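Local coordinates for endo-beta-1,4-xylanase Xyn10C (Pseudomonas cellulosa, PDB 1GNY), which cleaves internal beta-1,4 linkages of the xylan backbone and, through the N-terminal family 15 carbohydrate-binding module described here, binds xylan and xylooligosaccharides, at residues 5-10 / 143-148; 51-56 / 118-123; 58-63 / 105-110. All blocks are in the same frame, centred on the assembly; numbering follows the deposited sequence.

Contact 1: residues 5-10 / 143-148; sequences IEVDMA and KSVTIT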
loop_
_atom_site.group_PDB
_atom_site.type_symbol
_atom_site.label_atom_id
_atom_site.label_comp_id
_atom_site.label_asym_id
_atom_site.label_seq_id
_atom_site.Cartn_x
_atom_site.Cartn_y
_atom_site.Cartn_z
ATOM N N ILE A 5 -11.764 7.272 5.362
ATOM C CA ILE A 5 -10.488 7.923 5.724
ATOM C C ILE A 5 -9.777 8.272 4.416
ATOM O O ILE A 5 -9.500 7.359 3.603
ATOM C CB ILE A 5 -9.591 6.968 6.536
ATOM C CG1 ILE A 5 -10.253 6.637 7.873
ATOM C CG2 ILE A 5 -8.150 7.559 6.761
ATOM C CD1 ILE A 5 -9.655 5.501 8.574
ATOM N N GLU A 6 -9.474 9.553 4.238
ATOM C CA GLU A 6 -8.675 10.040 3.087
ATOM C C GLU A 6 -7.270 10.282 3.600
ATOM O O GLU A 6 -7.062 11.136 4.450
ATOM C CB GLU A 6 -9.256 11.320 2.490
ATOM C CG GLU A 6 -10.650 11.074 1.948
ATOM C CD GLU A 6 -11.229 12.261 1.216
ATOM O OE1 GLU A 6 -10.624 13.358 1.275
ATOM O OE2 GLU A 6 -12.293 12.076 0.591
ATOM N N VAL A 7 -6.303 9.534 3.084
ATOM C CA VAL A 7 -4.921 9.601 3.565
ATOM C C VAL A 7 -4.163 10.823 3.021
ATOM O O VAL A 7 -4.217 11.151 1.815
ATOM C CB VAL A 7 -4.155 8.288 3.197
ATOM C CG1 VAL A 7 -2.650 8.325 3.566
ATOM C CG2 VAL A 7 -4.825 7.069 3.833
ATOM N N ASP A 8 -3.447 11.492 3.921
ATOM C CA ASP A 8 -2.593 12.637 3.560
ATOM C C ASP A 8 -1.469 12.169 2.626
ATOM O O ASP A 8 -0.743 11.235 2.954
ATOM C CB ASP A 8 -2.003 13.246 4.845
ATOM C CG ASP A 8 -1.316 14.564 4.632
ATOM O OD1 ASP A 8 -1.149 15.028 3.495
ATOM O OD2 ASP A 8 -0.944 15.210 5.628
ATOM N N MET A 9 -1.383 12.814 1.469
ATOM C CA MET A 9 -0.393 12.490 0.434
ATOM C C MET A 9 0.799 13.437 0.416
ATOM O O MET A 9 1.672 13.311 -0.448
ATOM C CB MET A 9 -1.036 12.414 -0.947
ATOM C CG MET A 9 -2.194 11.407 -1.045
ATOM S SD MET A 9 -1.766 9.719 -0.568
ATOM C CE MET A 9 -0.444 9.345 -1.713
ATOM N N ALA A 10 0.817 14.394 1.341
ATOM C CA ALA A 10 1.936 15.371 1.453
ATOM C C ALA A 10 2.804 15.240 2.708
ATOM O O ALA A 10 3.831 15.943 2.826
ATOM C CB ALA A 10 1.388 16.799 1.389
ATOM N N LYS A 143 -1.299 8.432 -6.090
ATOM C CA LYS A 143 -2.022 9.736 -6.135
ATOM C C LYS A 143 -2.948 9.932 -4.922
ATOM O O LYS A 143 -3.106 11.062 -4.429
ATOM C CB LYS A 143 -2.829 9.868 -7.450
ATOM C CG LYS A 143 -1.966 9.918 -8.671
ATOM C CD LYS A 143 -2.724 10.363 -9.899
ATOM C CE LYS A 143 -1.813 10.958 -10.948
ATOM N NZ LYS A 143 -2.616 11.368 -12.142
ATOM N N SER A 144 -3.572 8.847 -4.478
ATOM C CA SER A 144 -4.525 8.889 -3.349
ATOM C C SER A 144 -4.728 7.509 -2.740
ATOM O O SER A 144 -4.580 6.477 -3.428
ATOM C CB SER A 144 -5.892 9.431 -3.807
ATOM O OG SER A 144 -6.566 8.523 -4.703
ATOM N N VAL A 145 -5.091 7.515 -1.457
ATOM C CA VAL A 145 -5.448 6.277 -0.749
ATOM C C VAL A 145 -6.703 6.561 0.068
ATOM O O VAL A 145 -6.728 7.505 0.848
ATOM C CB VAL A 145 -4.342 5.765 0.189
ATOM C CG1 VAL A 145 -4.765 4.497 0.902
ATOM C CG2 VAL A 145 -3.031 5.542 -0.584
ATOM N N THR A 146 -7.753 5.783 -0.152
ATOM C CA THR A 146 -8.965 5.964 0.639
ATOM C C THR A 146 -9.356 4.642 1.284
ATOM O O THR A 146 -9.352 3.583 0.624
ATOM C CB THR A 146 -10.113 6.723 -0.082
ATOM O OG1 THR A 146 -11.215 5.889 -0.376
ATOM C CG2 THR A 146 -9.723 7.370 -1.321
ATOM N N ILE A 147 -9.623 4.699 2.586
ATOM C CA ILE A 147 -9.948 3.501 3.371
ATOM C C ILE A 147 -11.393 3.622 3.848
ATOM O O ILE A 147 -11.720 4.549 4.561
ATOM C CB ILE A 147 -8.973 3.293 4.535
ATOM C CG1 ILE A 147 -7.538 3.180 3.966
ATOM C CG2 ILE A 147 -9.339 2.044 5.343
ATOM C CD1 ILE A 147 -6.429 3.135 4.982
ATOM N N THR A 148 -12.211 2.658 3.473
ATOM C CA THR A 148 -13.626 2.636 3.876
ATOM C C THR A 148 -13.821 1.547 4.922
ATOM O O THR A 148 -13.701 0.366 4.620
ATOM C CB THR A 148 -14.543 2.411 2.679
ATOM O OG1 THR A 148 -14.371 3.477 1.734
ATOM C CG2 THR A 148 -16.014 2.536 3.064
HETATM O O HOH W 1 -5.527 10.338 -0.429
#

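Contact 2: residues 51-56 / 118-123; sequences PTTLED and KFNQTA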
loop_
_atom_site.group_PDB
_atom_site.type_symbol
_atom_site.label_atom_id
_atom_site.label_comp_id
_atom_site.label_asym_id
_atom_site.label_seq_id
_atom_site.Cartn_x
_atom_site.Cartn_y
_atom_site.Cartn_z
ATOM N N PRO A 51 -6.434 3.712 17.948
ATOM C CA PRO A 51 -6.775 2.286 17.763
ATOM C C PRO A 51 -7.363 2.069 16.407
ATOM O O PRO A 51 -7.705 3.051 15.714
ATOM C CB PRO A 51 -7.842 2.082 18.828
ATOM C CG PRO A 51 -8.603 3.421 18.776
ATOM C CD PRO A 51 -7.528 4.459 18.604
ATOM N N THR A 52 -7.488 0.807 16.018
ATOM C CA THR A 52 -8.070 0.476 14.720
ATOM C C THR A 52 -9.212 -0.526 14.785
ATOM O O THR A 52 -9.213 -1.459 15.603
ATOM C CB THR A 52 -7.003 -0.065 13.717
ATOM O OG1 THR A 52 -6.517 -1.362 14.124
ATOM C CG2 THR A 52 -5.786 0.874 13.667
ATOM N N THR A 53 -10.148 -0.292 13.884
ATOM C CA THR A 53 -11.235 -1.246 13.561
ATOM C C THR A 53 -11.190 -1.420 12.038
ATOM O O THR A 53 -12.019 -0.870 11.294
ATOM C CB THR A 53 -12.579 -0.734 14.034
ATOM O OG1 THR A 53 -12.541 -0.580 15.468
ATOM C CG2 THR A 53 -13.684 -1.750 13.774
ATOM N N LEU A 54 -10.144 -2.130 11.615
ATOM C CA LEU A 54 -9.843 -2.327 10.187
ATOM C C LEU A 54 -10.316 -3.643 9.561
ATOM O O LEU A 54 -10.213 -3.810 8.345
ATOM C CB LEU A 54 -8.338 -2.105 9.928
ATOM C CG LEU A 54 -7.913 -0.658 9.832
ATOM C CD1 LEU A 54 -6.367 -0.559 9.959
ATOM C CD2 LEU A 54 -8.407 0.047 8.565
ATOM N N GLU A 55 -10.882 -4.547 10.353
ATOM C CA GLU A 55 -11.387 -5.796 9.756
ATOM C C GLU A 55 -12.551 -5.467 8.829
ATOM O O GLU A 55 -13.413 -4.652 9.179
ATOM C CB GLU A 55 -11.796 -6.802 10.837
ATOM C CG GLU A 55 -10.629 -7.398 11.601
ATOM C CD GLU A 55 -9.746 -8.305 10.734
ATOM O OE1 GLU A 55 -10.246 -8.815 9.696
ATOM O OE2 GLU A 55 -8.567 -8.486 11.093
ATOM N N ASP A 56 -12.545 -6.073 7.630
ATOM C CA ASP A 56 -13.552 -5.836 6.569
ATOM C C ASP A 56 -13.461 -4.427 5.929
ATOM O O ASP A 56 -14.317 -4.033 5.143
ATOM C CB ASP A 56 -14.982 -6.162 7.057
ATOM C CG ASP A 56 -15.134 -7.619 7.481
ATOM O OD1 ASP A 56 -14.656 -8.519 6.778
ATOM O OD2 ASP A 56 -15.704 -7.957 8.524
ATOM N N LYS A 118 -7.315 -9.818 13.913
ATOM C CA LYS A 118 -6.104 -9.074 14.359
ATOM C C LYS A 118 -6.123 -7.556 14.112
ATOM O O LYS A 118 -5.430 -6.821 14.804
ATOM C CB LYS A 118 -4.812 -9.672 13.752
ATOM C CG LYS A 118 -4.741 -9.720 12.242
ATOM C CD LYS A 118 -3.334 -10.106 11.749
ATOM C CE LYS A 118 -2.965 -11.575 12.066
ATOM N NZ LYS A 118 -3.898 -12.576 11.456
ATOM N N PHE A 119 -6.910 -7.103 13.130
ATOM C CA PHE A 119 -6.968 -5.663 12.765
ATOM C C PHE A 119 -8.014 -4.832 13.551
ATOM O O PHE A 119 -8.120 -3.600 13.334
ATOM C CB PHE A 119 -7.092 -5.455 11.264
ATOM C CG PHE A 119 -5.818 -5.730 10.495
ATOM C CD1 PHE A 119 -4.828 -4.769 10.423
ATOM C CD2 PHE A 119 -5.643 -6.913 9.785
ATOM C CE1 PHE A 119 -3.662 -4.995 9.727
ATOM C CE2 PHE A 119 -4.464 -7.148 9.090
ATOM C CZ PHE A 119 -3.481 -6.201 9.043
ATOM N N ASN A 120 -8.769 -5.500 14.441
ATOM C CA ASN A 120 -9.652 -4.817 15.417
ATOM C C ASN A 120 -8.935 -4.874 16.767
ATOM O O ASN A 120 -8.938 -5.912 17.402
ATOM C CB ASN A 120 -11.051 -5.449 15.480
ATOM C CG ASN A 120 -11.859 -5.195 14.212
ATOM O OD1 ASN A 120 -11.392 -4.510 13.278
ATOM N ND2 ASN A 120 -13.070 -5.768 14.149
ATOM N N GLN A 121 -8.291 -3.765 17.148
ATOM C CA GLN A 121 -7.300 -3.728 18.240
ATOM C C GLN A 121 -6.938 -2.320 18.641
ATOM O O GLN A 121 -7.146 -1.377 17.870
ATOM C CB GLN A 121 -6.021 -4.498 17.843
ATOM C CG GLN A 121 -5.293 -3.982 16.589
ATOM C CD GLN A 121 -4.265 -2.916 16.876
ATOM O OE1 GLN A 121 -3.417 -3.068 17.763
ATOM N NE2 GLN A 121 -4.326 -1.814 16.110
ATOM N N THR A 122 -6.368 -2.188 19.844
ATOM C CA THR A 122 -6.020 -0.866 20.422
ATOM C C THR A 122 -4.542 -0.571 20.667
ATOM O O THR A 122 -4.153 0.598 20.785
ATOM C CB THR A 122 -6.731 -0.667 21.784
ATOM O OG1 THR A 122 -6.376 -1.742 22.658
ATOM C CG2 THR A 122 -8.252 -0.732 21.651
ATOM N N ALA A 123 -3.746 -1.620 20.762
ATOM C CA ALA A 123 -2.327 -1.522 21.141
ATOM C C ALA A 123 -1.360 -0.859 20.142
ATOM O O ALA A 123 -0.442 -0.143 20.534
ATOM C CB ALA A 123 -1.817 -2.927 21.489
HETATM O O HOH W 2 -14.783 -4.804 11.750
#

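Contact 3: residues 58-63 / 105-110; sequences VIAMVV and DLTLTC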
loop_
_atom_site.group_PDB
_atom_site.type_symbol
_atom_site.label_atom_id
_atom_site.label_comp_id
_atom_site.label_asym_id
_atom_site.label_seq_id
_atom_site.Cartn_x
_atom_site.Cartn_y
_atom_site.Cartn_z
ATOM N N VAL A 58 -11.927 -1.670 3.270
ATOM C CA VAL A 58 -11.469 -1.678 1.869
ATOM C C VAL A 58 -10.497 -0.530 1.631
ATOM O O VAL A 58 -10.857 0.626 1.819
ATOM C CB VAL A 58 -12.629 -1.573 0.876
ATOM C CG1 VAL A 58 -12.124 -1.587 -0.551
ATOM C CG2 VAL A 58 -13.593 -2.733 1.128
ATOM N N ILE A 59 -9.276 -0.869 1.225
ATOM C CA ILE A 59 -8.245 0.106 0.845
ATOM C C ILE A 59 -8.317 0.292 -0.666
ATOM O O ILE A 59 -8.252 -0.705 -1.413
ATOM C CB ILE A 59 -6.829 -0.402 1.244
ATOM C CG1 ILE A 59 -6.767 -0.719 2.741
ATOM C CG2 ILE A 59 -5.749 0.606 0.858
ATOM C CD1 ILE A 59 -5.591 -1.582 3.111
ATOM N N ALA A 60 -8.460 1.525 -1.113
ATOM C CA ALA A 60 -8.452 1.817 -2.561
ATOM C C ALA A 60 -7.329 2.807 -2.847
ATOM O O ALA A 60 -7.295 3.897 -2.252
ATOM C CB ALA A 60 -9.776 2.373 -3.009
ATOM N N MET A 61 -6.412 2.435 -3.746
ATOM C CA MET A 61 -5.306 3.312 -4.132
ATOM C C MET A 61 -5.393 3.720 -5.594
ATOM O O MET A 61 -5.570 2.860 -6.430
ATOM C CB MET A 61 -3.959 2.611 -3.893
ATOM C CG MET A 61 -3.713 2.236 -2.485
ATOM S SD MET A 61 -1.911 2.061 -2.185
ATOM C CE MET A 61 -1.982 1.592 -0.482
ATOM N N VAL A 62 -5.270 5.011 -5.897
ATOM C CA VAL A 62 -5.171 5.433 -7.324
ATOM C C VAL A 62 -3.672 5.517 -7.571
ATOM O O VAL A 62 -2.980 6.276 -6.869
ATOM C CB VAL A 62 -5.824 6.768 -7.627
ATOM C CG1 VAL A 62 -5.555 7.187 -9.091
ATOM C CG2 VAL A 62 -7.338 6.701 -7.388
ATOM N N VAL A 63 -3.177 4.770 -8.555
ATOM C CA VAL A 63 -1.731 4.716 -8.849
ATOM C C VAL A 63 -1.399 4.955 -10.308
ATOM O O VAL A 63 -2.269 4.848 -11.157
ATOM C CB VAL A 63 -1.083 3.371 -8.422
ATOM C CG1 VAL A 63 -1.356 3.090 -6.958
ATOM C CG2 VAL A 63 -1.597 2.188 -9.285
ATOM N N ASP A 105 -3.780 6.012 -15.458
ATOM C CA ASP A 105 -3.914 5.770 -14.016
ATOM C C ASP A 105 -4.824 4.549 -13.793
ATOM O O ASP A 105 -5.689 4.219 -14.632
ATOM C CB ASP A 105 -4.581 6.934 -13.271
ATOM C CG ASP A 105 -3.740 8.187 -13.230
ATOM O OD1 ASP A 105 -2.537 8.127 -13.566
ATOM O OD2 ASP A 105 -4.215 9.295 -12.886
ATOM N N LEU A 106 -4.646 3.904 -12.648
ATOM C CA LEU A 106 -5.429 2.724 -12.240
ATOM C C LEU A 106 -5.851 2.814 -10.788
ATOM O O LEU A 106 -5.168 3.441 -9.971
ATOM C CB LEU A 106 -4.584 1.457 -12.337
ATOM C CG LEU A 106 -4.008 1.109 -13.689
ATOM C CD1 LEU A 106 -2.820 0.162 -13.512
ATOM C CD2 LEU A 106 -5.116 0.540 -14.587
ATOM N N THR A 107 -6.951 2.141 -10.470
ATOM C CA THR A 107 -7.418 2.013 -9.089
ATOM C C THR A 107 -7.234 0.563 -8.669
ATOM O O THR A 107 -7.813 -0.377 -9.280
ATOM C CB THR A 107 -8.887 2.415 -8.917
ATOM O OG1 THR A 107 -9.044 3.808 -9.229
ATOM C CG2 THR A 107 -9.324 2.307 -7.471
ATOM N N LEU A 108 -6.436 0.372 -7.628
ATOM C CA LEU A 108 -6.193 -0.939 -7.040
ATOM C C LEU A 108 -6.841 -1.007 -5.665
ATOM O O LEU A 108 -6.805 -0.049 -4.910
ATOM C CB LEU A 108 -4.700 -1.196 -6.901
ATOM C CG LEU A 108 -3.902 -1.117 -8.204
ATOM C CD1 LEU A 108 -2.444 -1.377 -7.942
ATOM C CD2 LEU A 108 -4.418 -2.090 -9.256
ATOM N N THR A 109 -7.464 -2.142 -5.367
ATOM C CA THR A 109 -8.171 -2.306 -4.104
ATOM C C THR A 109 -7.728 -3.544 -3.333
ATOM O O THR A 109 -7.214 -4.535 -3.901
ATOM C CB THR A 109 -9.706 -2.282 -4.261
ATOM O OG1 THR A 109 -10.142 -3.481 -4.911
ATOM C CG2 THR A 109 -10.206 -1.155 -5.123
ATOM N N CYS A 110 -7.943 -3.475 -2.018
ATOM C CA CYS A 110 -7.543 -4.528 -1.109
ATOM C C CYS A 110 -8.479 -4.572 0.067
ATOM O O CYS A 110 -8.657 -3.567 0.745
ATOM C CB CYS A 110 -6.121 -4.281 -0.586
ATOM S SG CYS A 110 -5.518 -5.516 0.575
#

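Contact 1: residues 5-10 / 143-148
Ile5 and Ile147 exchange both of their backbone hydrogen bonds, pairing strand 2-6 antiparallel with strand 139-149 in one sheet of the beta-sandwich formed by this family 15 carbohydrate-binding module. Ile5 N lies 2.8 Å from Ile147 O in an almost straight bond, and Val7 N extends the pairing with a bond of 3.0 Å to Val145 O. The CB atoms of Ile5 and Ile147 stand next to each other on one face of the sheet, whereas Glu6 and Thr146 occupy the other. The Val7 and Val145 side chains run alongside each other in the same direction, Val7 CG2 resting 3.9 Å from Val145 CG1; both side chains also touch Phe46 of strand 42-48 in the opposing sheet, the Val145 side chain being the buried one.

Met9 then folds back over the start of the second segment. From CB, which is directed at residues 143-148, CG leaves anti to the carbonyl carbon (chi1 -57°) and comes within 3.5 Å of Lys143 O. The chain bends at chi2, and SD settles 4.0 Å from Ser144 CA, close to Val145 N. A further bend at chi3 brings CE back to the Lys143 carbonyl carbon at 4.1 Å. The thioether thus curls over a classic beta bulge, in which Lys143 and Ser144 both face Val62 on the neighbouring strand. Between Met9 and the last direct backbone bond a water bridges the segments, donating to Val7 O at 2.7 Å and accepting from Val145 N.

Contact 2: residues 51-56 / 118-123
Thr52 OG1 sits between two partners on the opposite segment, donating to Phe119 O at 2.9 Å and accepting from Gln121 NE2 at 3.0 Å. Its chi1 of 69° sets OG1 between the backbone N and the carbonyl carbon, facing both. The Gln121 amide meets it almost in its own plane and also donates to Arg124 O. Leu54 N reaches Phe119 O from the other face of the carbonyl plane, at 3.0 Å, so that two donors grip this one oxygen. An alanine in place of Thr52 would probably leave Phe119 O with Leu54 N as its one donor here and the Gln121 amide without one of its acceptors.

Backbone bonds between Thr52 and Gln121 make this a short two-stranded antiparallel ribbon at one end of the sandwich, its buried side packed on Val126 of strand 126-133. Glu55 closes the end of the ribbon beyond Leu54: OE2 accepts from Phe119 N through its anti lone pair and lies at the edge of the phenyl ring, 3.6 Å from CD2, while OE1 takes Glu114 N.

Thr53 and Asn120 share the more open face. Asn120 OD1 accepts from Glu55 N at 3.0 Å, and its ND2 is tied to Glu55 O through a water. Looser still is the far end, where Pro51, preceded by a cis peptide bond, touches Thr122 only through aliphatic atoms, CB to CG2 at 4.0 Å.

Contact 3: residues 58-63 / 105-110
Val63 CG2 packs 3.9 Å from Leu108 CD1, the two side chains crossing at about a right angle on the inner face of an antiparallel strand pair in the beta-sandwich. Val63 CG2 occupies the position between its backbone N and carbonyl carbon, which also brings it to 4.3 Å from Leu106 CB. Farther along this face, Ile59 CB stands beside Cys110 CB. Met61 meets Leu108 mainly through the backbone; its side chain, extended beyond CG, leads away to Ile78 and Ile130 of the opposing sheet. Leu108 and Cys110 meet Ile78 as well, and the disulfide from Cys110 to Cys93 fastens this strand to a loop.

Six backbone hydrogen bonds hold the strands in register, from Ile59 with Cys110 through Met61 with Leu108 to Val63 with Leu106. The Cys110 N to Ile59 O bond is the most bent of them, its angle at the hydrogen being 144°. The outer face is less apolar. There Ala60 CB touches Thr109 CG2 at 4.1 Å, and Val62 CG2 lies 3.8 Å from Thr107 OG1.

At the polar edge the carboxylate of Asp105 ties the end of its strand to both neighbours: OD1 accepts from Asn64 ND2, a sodium-site residue farther along strand 58-65, and OD2 forms a salt bridge with Lys143 NZ of strand 139-149. Asp105 CB remains 3.8 Å from Val63 O.

From the N terminus, residues 5-10 open the longest loop, which contact 1 closes only when the chain returns at 143-148. Residues 51-56 begin a second, inner loop, shut by contact 2 at 118-123, and within it contact 3 joins 58-63 to 105-110; the three are nested and none cross. Contacts 1 and 3 belong to one sheet, because strand 58-65 lies between strands 139-149 and 106-111; a probable hydrogen bond from Ala60 N to Thr146 O joins them. Contact 2 forms a separate ribbon at the end of the sandwich, meeting contact 1 where Leu54 CD2 packs 3.9 Å from Ile147 CG2, and adjoining contact 3 along the chain.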